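PDB 2FGQ: outer membrane porin protein 32 from Delftia acidovorans, which forms homotrimeric, anion-selective channels across the bacterial outer membrane and is seen here with malate bound. Local coordinates for residues 269-274 / 295-300. Numbering follows the deposited sequence.
Sequences SKAHQI and LKNKDA
His272 meets the neighbouring strand with the edge of its imidazole: Lys296 O and CG of Lys298 both lie near the ring plane, the latter 4.4 Å from His272 CD2. On its other strand neighbour the histidine touches Leu261, and its ND1 is hydrogen-bonded to Tyr259 OH, a bond likely to restrain the turn of the ring. Beneath it the backbone closes a hydrogen-bonded antiparallel pair with Lys296. Lys296 N reaches His272 O at 2.8 Å, while His272 N donates a hydrogen bond to Lys296 O. Ala271 and Gln273 form the flanking non-hydrogen-bonded pairs with Asn297 and Leu295, and their side chains share the buried face. There Leu295, with CG anti to the backbone N (chi1 -177°) and CD1 then placed by a chi2 of 57°, lays CD1 obliquely across the extended Gln273 chain, 3.8 Å from Gln273 CB. The amide nitrogen NE2 of Gln273 is bonded to Thr275 OG1.

Past Asn297 the second strand gives way to loop, yet Lys298 N still binds Lys270 O at 2.9 Å. Beyond this bond the two segments are linked through a water, which accepts from Lys270 N and donates to Asp299 OD2. Ser269 OG accepts a hydrogen bond from Ala300 N at 2.9 Å and is also hydrogen-bonded to Ile267 O. An alanine at Ser269 would probably leave Ala300 N without this acceptor and the turn at Asp299 less firmly tied to the strand. The contact thus joins neighbouring strands 269-281 and 286-297, a beta hairpin of the 16-stranded porin barrel. Paired backbone bonds hold the wall here, whereas the path of the departing loop is likely to depend on the Ser269 hydroxyl and the water-mediated link to Asp299.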
loop_
_atom_site.group_PDB
_atom_site.type_symbol
_atom_site.label_atom_id
_atom_site.label_comp_id
_atom_site.label_asym_id
_atom_site.label_seq_id
_atom_site.Cartn_x
_atom_site.Cartn_y
_atom_site.Cartn_z
ATOM N N SER A 269 -23.497 -32.828 7.939
ATOM C CA SER A 269 -24.422 -31.733 8.120
ATOM C C SER A 269 -24.596 -30.927 6.850
ATOM O O SER A 269 -23.637 -30.687 6.128
ATOM C CB SER A 269 -23.901 -30.807 9.212
ATOM O OG SER A 269 -23.756 -31.500 10.442
ATOM N N LYS A 270 -25.803 -30.449 6.650
ATOM C CA LYS A 270 -26.154 -29.611 5.532
ATOM C C LYS A 270 -26.463 -28.191 5.997
ATOM O O LYS A 270 -26.873 -27.966 7.140
ATOM C CB LYS A 270 -27.376 -30.187 4.816
ATOM C CG LYS A 270 -27.106 -31.512 4.136
ATOM C CD LYS A 270 -28.342 -32.061 3.484
ATOM C CE LYS A 270 -28.030 -33.406 2.862
ATOM N NZ LYS A 270 -29.278 -33.984 2.307
ATOM N N ALA A 271 -26.246 -27.235 5.100
ATOM C CA ALA A 271 -26.713 -25.860 5.282
ATOM C C ALA A 271 -27.425 -25.468 3.991
ATOM O O ALA A 271 -27.004 -25.889 2.906
ATOM C CB ALA A 271 -25.534 -24.895 5.562
ATOM N N HIS A 272 -28.525 -24.733 4.109
ATOM C CA HIS A 272 -29.302 -24.257 2.986
ATOM C C HIS A 272 -29.309 -22.730 3.045
ATOM O O HIS A 272 -29.373 -22.125 4.115
ATOM C CB HIS A 272 -30.792 -24.717 3.096
ATOM C CG HIS A 272 -31.003 -26.195 3.232
ATOM N ND1 HIS A 272 -31.409 -26.977 2.174
ATOM C CD2 HIS A 272 -30.904 -27.025 4.302
ATOM C CE1 HIS A 272 -31.521 -28.236 2.578
ATOM N NE2 HIS A 272 -31.210 -28.292 3.862
ATOM N N GLN A 273 -29.332 -22.097 1.896
ATOM C CA GLN A 273 -29.296 -20.638 1.836
ATOM C C GLN A 273 -30.232 -20.130 0.772
ATOM O O GLN A 273 -30.328 -20.696 -0.288
ATOM C CB GLN A 273 -27.893 -20.137 1.492
ATOM C CG GLN A 273 -27.754 -18.640 1.744
ATOM C CD GLN A 273 -26.406 -18.095 1.416
ATOM O OE1 GLN A 273 -25.403 -18.828 1.483
ATOM N NE2 GLN A 273 -26.356 -16.782 1.046
ATOM N N ILE A 274 -30.923 -19.044 1.073
ATOM C CA ILE A 274 -31.729 -18.323 0.099
ATOM C C ILE A 274 -31.339 -16.845 0.184
ATOM O O ILE A 274 -31.263 -16.281 1.272
ATOM C CB ILE A 274 -33.244 -18.474 0.374
ATOM C CG1 ILE A 274 -33.669 -19.920 0.438
ATOM C CG2 ILE A 274 -34.045 -17.778 -0.733
ATOM C CD1 ILE A 274 -35.089 -20.074 1.095
ATOM N N LEU A 295 -29.743 -18.129 5.986
ATOM C CA LEU A 295 -28.863 -19.264 5.988
ATOM C C LEU A 295 -29.284 -20.178 7.140
ATOM O O LEU A 295 -29.232 -19.812 8.297
ATOM C CB LEU A 295 -27.417 -18.820 6.169
ATOM C CG LEU A 295 -26.245 -19.787 6.156
ATOM C CD1 LEU A 295 -26.192 -20.593 4.885
ATOM C CD2 LEU A 295 -24.891 -19.049 6.372
ATOM N N LYS A 296 -29.684 -21.400 6.795
ATOM C CA LYS A 296 -30.130 -22.378 7.774
ATOM C C LYS A 296 -29.124 -23.496 7.896
ATOM O O LYS A 296 -28.971 -24.287 6.976
ATOM C CB LYS A 296 -31.450 -22.962 7.286
ATOM C CG LYS A 296 -32.071 -23.999 8.185
ATOM C CD LYS A 296 -33.446 -24.420 7.583
ATOM C CE LYS A 296 -34.635 -23.746 8.267
ATOM N NZ LYS A 296 -35.593 -23.089 7.300
ATOM N N ASN A 297 -28.432 -23.547 9.021
ATOM C CA ASN A 297 -27.532 -24.625 9.331
ATOM C C ASN A 297 -28.322 -25.742 9.991
ATOM O O ASN A 297 -29.139 -25.480 10.852
ATOM C CB ASN A 297 -26.470 -24.162 10.307
ATOM C CG ASN A 297 -25.519 -23.157 9.704
ATOM O OD1 ASN A 297 -25.574 -21.917 10.012
ATOM N ND2 ASN A 297 -24.671 -23.634 8.851
ATOM N N LYS A 298 -28.017 -26.970 9.605
ATOM C CA LYS A 298 -28.542 -28.155 10.300
ATOM C C LYS A 298 -27.430 -28.821 11.097
ATOM O O LYS A 298 -26.226 -28.749 10.753
ATOM C CB LYS A 298 -29.131 -29.132 9.289
ATOM C CG LYS A 298 -30.239 -28.566 8.423
ATOM C CD LYS A 298 -31.456 -28.111 9.215
ATOM C CE LYS A 298 -32.435 -29.256 9.468
ATOM N NZ LYS A 298 -33.597 -28.750 10.308
ATOM N N ASP A 299 -27.818 -29.476 12.187
ATOM C CA ASP A 299 -26.925 -30.340 12.935
ATOM C C ASP A 299 -25.651 -29.629 13.384
ATOM O O ASP A 299 -25.735 -28.646 14.156
ATOM C CB ASP A 299 -26.677 -31.610 12.119
ATOM C CG ASP A 299 -27.953 -32.362 11.850
ATOM O OD1 ASP A 299 -28.690 -32.595 12.831
ATOM O OD2 ASP A 299 -28.314 -32.776 10.718
ATOM N N ALA A 300 -24.488 -30.052 12.904
ATOM C CA ALA A 300 -23.222 -29.488 13.366
ATOM C C ALA A 300 -22.706 -28.303 12.521
ATOM O O ALA A 300 -21.654 -27.743 12.786
ATOM C CB ALA A 300 -22.163 -30.566 13.438
HETATM O O HOH W 1 -27.858 -32.149 8.004
#